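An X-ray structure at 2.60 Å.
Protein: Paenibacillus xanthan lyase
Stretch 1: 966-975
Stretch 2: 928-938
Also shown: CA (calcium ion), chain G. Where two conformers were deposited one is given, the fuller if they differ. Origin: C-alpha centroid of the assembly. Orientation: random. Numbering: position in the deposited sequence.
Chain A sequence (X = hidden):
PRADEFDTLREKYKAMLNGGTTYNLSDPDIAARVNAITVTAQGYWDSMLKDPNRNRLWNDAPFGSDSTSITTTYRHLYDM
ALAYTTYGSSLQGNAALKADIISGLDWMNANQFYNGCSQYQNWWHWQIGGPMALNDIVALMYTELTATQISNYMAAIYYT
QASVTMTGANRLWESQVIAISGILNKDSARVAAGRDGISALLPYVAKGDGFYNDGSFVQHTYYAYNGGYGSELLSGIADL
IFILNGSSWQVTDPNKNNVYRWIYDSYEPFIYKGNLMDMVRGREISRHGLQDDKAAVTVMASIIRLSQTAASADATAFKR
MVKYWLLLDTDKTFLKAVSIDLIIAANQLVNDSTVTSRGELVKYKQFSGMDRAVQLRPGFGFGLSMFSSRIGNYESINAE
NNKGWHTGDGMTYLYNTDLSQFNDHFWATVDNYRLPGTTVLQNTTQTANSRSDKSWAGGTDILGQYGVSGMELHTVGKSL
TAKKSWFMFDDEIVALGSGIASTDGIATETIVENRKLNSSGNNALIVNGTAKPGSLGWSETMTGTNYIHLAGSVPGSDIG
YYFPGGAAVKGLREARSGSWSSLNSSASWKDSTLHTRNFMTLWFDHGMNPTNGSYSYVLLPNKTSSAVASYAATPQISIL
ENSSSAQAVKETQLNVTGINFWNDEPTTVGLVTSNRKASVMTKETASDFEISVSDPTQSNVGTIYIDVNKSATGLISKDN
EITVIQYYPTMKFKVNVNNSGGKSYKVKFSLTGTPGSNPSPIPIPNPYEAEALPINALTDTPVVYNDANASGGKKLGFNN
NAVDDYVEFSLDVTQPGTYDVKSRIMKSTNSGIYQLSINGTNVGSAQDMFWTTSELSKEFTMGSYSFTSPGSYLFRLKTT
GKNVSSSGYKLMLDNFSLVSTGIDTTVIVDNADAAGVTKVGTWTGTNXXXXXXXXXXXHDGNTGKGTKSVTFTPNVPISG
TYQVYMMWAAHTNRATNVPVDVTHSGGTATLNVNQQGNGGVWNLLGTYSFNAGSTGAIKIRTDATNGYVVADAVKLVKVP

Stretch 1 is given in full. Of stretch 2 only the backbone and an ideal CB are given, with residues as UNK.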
# COMPACT_ATOMS: atom_id res chain seq x y z
N MET A 966 52.72 -19.03 -21.21
CA MET A 966 53.83 -18.13 -20.91
C MET A 966 54.40 -17.49 -22.18
O MET A 966 54.49 -18.13 -23.24
CB MET A 966 54.93 -18.84 -20.13
CG MET A 966 56.11 -17.94 -19.80
SD MET A 966 57.47 -18.76 -18.95
CE MET A 966 56.76 -19.05 -17.32
N MET A 967 54.76 -16.22 -22.08
CA MET A 967 55.37 -15.50 -23.18
C MET A 967 56.75 -15.04 -22.74
O MET A 967 56.98 -14.83 -21.54
CB MET A 967 54.51 -14.30 -23.55
CG MET A 967 55.02 -13.48 -24.72
SD MET A 967 53.83 -12.21 -25.15
CE MET A 967 52.43 -13.21 -25.61
N TRP A 968 57.66 -14.90 -23.69
CA TRP A 968 59.01 -14.42 -23.39
C TRP A 968 59.66 -13.78 -24.62
O TRP A 968 59.13 -13.85 -25.73
CB TRP A 968 59.88 -15.56 -22.85
CG TRP A 968 59.91 -16.77 -23.75
CD1 TRP A 968 60.49 -16.86 -24.98
CD2 TRP A 968 59.35 -18.06 -23.47
NE1 TRP A 968 60.32 -18.12 -25.50
CE2 TRP A 968 59.62 -18.88 -24.59
CE3 TRP A 968 58.64 -18.60 -22.39
CZ2 TRP A 968 59.21 -20.21 -24.66
CZ3 TRP A 968 58.23 -19.92 -22.46
CH2 TRP A 968 58.52 -20.71 -23.59
N ALA A 969 60.83 -13.17 -24.40
CA ALA A 969 61.61 -12.56 -25.46
C ALA A 969 62.67 -13.50 -26.05
O ALA A 969 63.70 -13.77 -25.42
CB ALA A 969 62.26 -11.27 -24.97
N ALA A 970 62.42 -13.99 -27.26
CA ALA A 970 63.29 -15.00 -27.87
C ALA A 970 64.44 -14.39 -28.66
O ALA A 970 64.31 -13.30 -29.21
CB ALA A 970 62.47 -15.94 -28.76
N HIS A 971 65.57 -15.10 -28.71
CA HIS A 971 66.70 -14.65 -29.53
C HIS A 971 67.62 -15.79 -29.97
O HIS A 971 67.20 -16.67 -30.72
CB HIS A 971 67.50 -13.56 -28.81
CG HIS A 971 68.19 -12.61 -29.75
ND1 HIS A 971 69.19 -11.75 -29.34
CD2 HIS A 971 68.02 -12.38 -31.07
CE1 HIS A 971 69.61 -11.04 -30.37
NE2 HIS A 971 68.91 -11.40 -31.43
N THR A 972 68.87 -15.73 -29.54
CA THR A 972 69.84 -16.79 -29.83
C THR A 972 70.76 -16.96 -28.63
O THR A 972 71.31 -18.04 -28.39
CB THR A 972 70.69 -16.50 -31.08
OG1 THR A 972 70.97 -15.09 -31.15
CG2 THR A 972 69.96 -16.93 -32.35
N ASN A 973 70.91 -15.89 -27.86
CA ASN A 973 71.71 -15.93 -26.65
C ASN A 973 70.90 -16.42 -25.47
O ASN A 973 71.34 -16.33 -24.32
CB ASN A 973 72.27 -14.54 -26.36
CG ASN A 973 71.19 -13.49 -26.31
OD1 ASN A 973 70.52 -13.32 -25.29
ND2 ASN A 973 71.00 -12.79 -27.41
N ARG A 974 69.70 -16.94 -25.74
CA ARG A 974 68.83 -17.45 -24.69
C ARG A 974 69.18 -18.89 -24.29
O ARG A 974 69.69 -19.67 -25.10
CB ARG A 974 67.37 -17.40 -25.13
CG ARG A 974 66.61 -16.19 -24.64
CD ARG A 974 67.08 -14.93 -25.33
NE ARG A 974 66.23 -13.79 -25.00
CZ ARG A 974 66.55 -12.53 -25.28
NH1 ARG A 974 67.69 -12.25 -25.89
NH2 ARG A 974 65.72 -11.55 -24.95
N ALA A 975 68.90 -19.22 -23.03
CA ALA A 975 68.99 -20.60 -22.56
C ALA A 975 67.95 -21.47 -23.27
O ALA A 975 66.85 -21.00 -23.60
CB ALA A 975 68.80 -20.65 -21.06
N UNK A 928 64.35 -3.98 -25.73
CA UNK A 928 65.12 -4.08 -26.97
C UNK A 928 64.65 -5.10 -28.02
O UNK A 928 65.14 -5.08 -29.15
CB UNK A 928 66.57 -4.41 -26.60
N UNK A 929 63.69 -5.95 -27.68
CA UNK A 929 63.27 -7.00 -28.61
C UNK A 929 61.86 -6.82 -29.20
O UNK A 929 61.61 -7.19 -30.35
CB UNK A 929 63.34 -8.35 -27.89
N UNK A 930 60.95 -6.22 -28.42
CA UNK A 930 59.50 -6.18 -28.71
C UNK A 930 58.91 -7.58 -28.91
O UNK A 930 57.99 -7.77 -29.72
CB UNK A 930 59.24 -5.33 -29.96
N UNK A 931 59.44 -8.54 -28.15
CA UNK A 931 58.89 -9.90 -28.10
C UNK A 931 57.82 -9.94 -27.03
O UNK A 931 57.49 -10.99 -26.49
CB UNK A 931 59.98 -10.94 -27.82
N UNK A 932 57.34 -8.74 -26.69
CA UNK A 932 55.99 -8.52 -26.17
C UNK A 932 55.77 -8.63 -24.66
O UNK A 932 56.70 -8.59 -23.85
CB UNK A 932 55.05 -9.52 -26.85
N UNK A 933 54.49 -8.78 -24.34
CA UNK A 933 53.91 -8.49 -23.03
C UNK A 933 54.46 -7.38 -22.13
O UNK A 933 55.49 -7.54 -21.46
CB UNK A 933 53.99 -9.79 -22.22
N UNK A 934 53.71 -6.29 -22.11
CA UNK A 934 54.04 -5.08 -21.37
C UNK A 934 55.02 -4.22 -22.15
O UNK A 934 55.21 -4.41 -23.35
CB UNK A 934 54.62 -5.43 -20.00
N UNK A 935 55.63 -3.27 -21.46
CA UNK A 935 56.70 -2.49 -22.04
C UNK A 935 57.94 -3.37 -22.14
O UNK A 935 58.50 -3.58 -23.22
CB UNK A 935 56.98 -1.23 -21.21
N UNK A 936 58.33 -3.91 -20.99
CA UNK A 936 59.63 -4.54 -20.82
C UNK A 936 59.54 -6.03 -20.51
O UNK A 936 58.46 -6.61 -20.46
CB UNK A 936 60.40 -3.83 -19.70
N UNK A 937 60.72 -6.64 -20.33
CA UNK A 937 60.87 -7.97 -19.74
C UNK A 937 62.14 -7.94 -18.90
O UNK A 937 62.87 -6.95 -18.93
CB UNK A 937 60.93 -9.06 -20.81
N UNK A 938 62.41 -9.00 -18.15
CA UNK A 938 63.62 -9.04 -17.35
C UNK A 938 64.50 -10.25 -17.66
O UNK A 938 64.03 -11.23 -18.24
CB UNK A 938 63.25 -9.04 -15.86
CA CA G . 56.63 -7.74 -19.44

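Position 928 opens the stretch. No atom of stretch 1 lies within 5.5 Å of its ideal CB, so many side chains would suit. The residue is Thr928.

Position 929 points its CA-to-CB bond toward stretch 1. The ideal CB lies 4.3 Å from Ala969 CB, 5.0 Å from Arg974 NH2 and 5.2 Å from Ala970 O. The carbonyl invites a donor, and there is room for a chain of moderate length. Gln or Asn for the carbonyl, or an acid facing the arginine, could be considered. The residue is Gln929. Its side chain runs past Arg974, with CG 4.2 Å from Arg974 NH2, and brings NE2 to 2.6 Å from Ala970 O. Its OE1 sits over one face of the His971 ring, 3.2 Å from His971 CD2.

Position 930 has phi/psi of 55/35, a left-handed conformation in which Gly, Asn and Asp are common. CA-to-CB points away from stretch 1, which sets no demand here. The residue is Thr930, and its OG1 donates a hydrogen bond to Gln929 O at 2.6 Å.

Position 931 is the most closely packed. The ideal CB is a tight 3.3 Å from Ala969 CA and 3.9 Å from Ala970 N. A bulky group branching at CB would have to fit against this backbone, whereas a short acceptor could reach the amide. Asp and Asn are good candidates, and Ser is possible. The residue is Asp931. Its OD2 accepts a hydrogen bond from Ala970 N at 2.7 Å, tying the two loops together.

Position 932 again has positive phi, 88°, which favours Gly. CA-to-CB points sideways, and the ideal CB is a tight 3.4 Å from Met967 SD. A side chain that turns out from the sulfur would serve. The residue is Arg932. Its CB packs 3.5 Å from Met967 SD, and its end leads away from stretch 1.

Position 933 points toward stretch 1, its ideal CB 3.8 Å from Met967 SD. An apolar or aromatic group could suit. The residue is Tyr933: CB touches Met967 SD at 3.8 Å, while the ring leads away. Its backbone O binds the calcium ion at 2.3 Å.

Position 934 has phi 82°, and an ideal CB would be crowded by the calcium at 3.1 Å. Glycine is expected, and the residue is Gly934.

Positions 935 and 936 are out of reach of stretch 1. They are Ala935 and Asp936; Asp936 O binds the calcium at 2.4 Å.

Position 937 points toward stretch 1, its ideal CB 4.9 Å from Ala969 CB. That methyl could pack against a large apolar or aromatic side chain. The residue is Tyr937. Ala969 CB sits over its ring face, 3.5 Å from the centroid, in a CH-pi contact. Thr928 OG1 makes a weak hydrogen bond to Tyr937 OH, 3.5 Å away.

Position 938 is a strand residue out of reach, where beta-branched residues are common; it is Ile938.

Stretch 2 928-938: TQTDRYGADYI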
# COMPACT_ATOMS: atom_id res chain seq x y z
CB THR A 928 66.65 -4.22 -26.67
OG1 THR A 928 66.89 -5.37 -25.87
CG2 THR A 928 67.16 -2.98 -25.94
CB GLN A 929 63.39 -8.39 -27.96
CG GLN A 929 64.75 -9.09 -28.17
CD GLN A 929 64.70 -10.18 -29.24
OE1 GLN A 929 65.69 -10.47 -29.91
NE2 GLN A 929 63.53 -10.78 -29.40
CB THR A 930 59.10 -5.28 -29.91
OG1 THR A 930 59.49 -5.90 -31.14
CG2 THR A 930 59.72 -3.91 -29.79
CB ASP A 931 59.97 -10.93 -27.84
CG ASP A 931 60.37 -11.69 -29.09
OD1 ASP A 931 59.59 -11.66 -30.08
OD2 ASP A 931 61.45 -12.32 -29.09
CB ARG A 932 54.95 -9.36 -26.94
CG ARG A 932 55.02 -9.23 -28.47
CD ARG A 932 53.89 -8.41 -29.03
NE ARG A 932 52.59 -8.88 -28.58
CZ ARG A 932 51.75 -8.14 -27.86
NH1 ARG A 932 52.08 -6.90 -27.53
NH2 ARG A 932 50.58 -8.64 -27.49
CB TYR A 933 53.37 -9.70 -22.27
CG TYR A 933 51.99 -9.36 -21.77
CD1 TYR A 933 50.86 -9.57 -22.57
CD2 TYR A 933 51.81 -8.75 -20.54
CE1 TYR A 933 49.60 -9.23 -22.12
CE2 TYR A 933 50.57 -8.40 -20.09
CZ TYR A 933 49.46 -8.64 -20.87
OH TYR A 933 48.21 -8.28 -20.41
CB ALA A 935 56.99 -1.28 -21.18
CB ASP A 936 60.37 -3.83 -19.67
CG ASP A 936 59.66 -4.00 -18.33
OD1 ASP A 936 58.50 -4.47 -18.30
OD2 ASP A 936 60.25 -3.62 -17.29
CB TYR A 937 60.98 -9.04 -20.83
CG TYR A 937 61.93 -8.70 -21.95
CD1 TYR A 937 63.29 -8.98 -21.85
CD2 TYR A 937 61.47 -8.11 -23.12
CE1 TYR A 937 64.16 -8.67 -22.87
CE2 TYR A 937 62.33 -7.80 -24.15
CZ TYR A 937 63.67 -8.08 -24.03
OH TYR A 937 64.53 -7.77 -25.06
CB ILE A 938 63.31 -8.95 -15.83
CG1 ILE A 938 62.33 -10.05 -15.42
CG2 ILE A 938 62.74 -7.60 -15.49
CD1 ILE A 938 62.06 -10.07 -13.92
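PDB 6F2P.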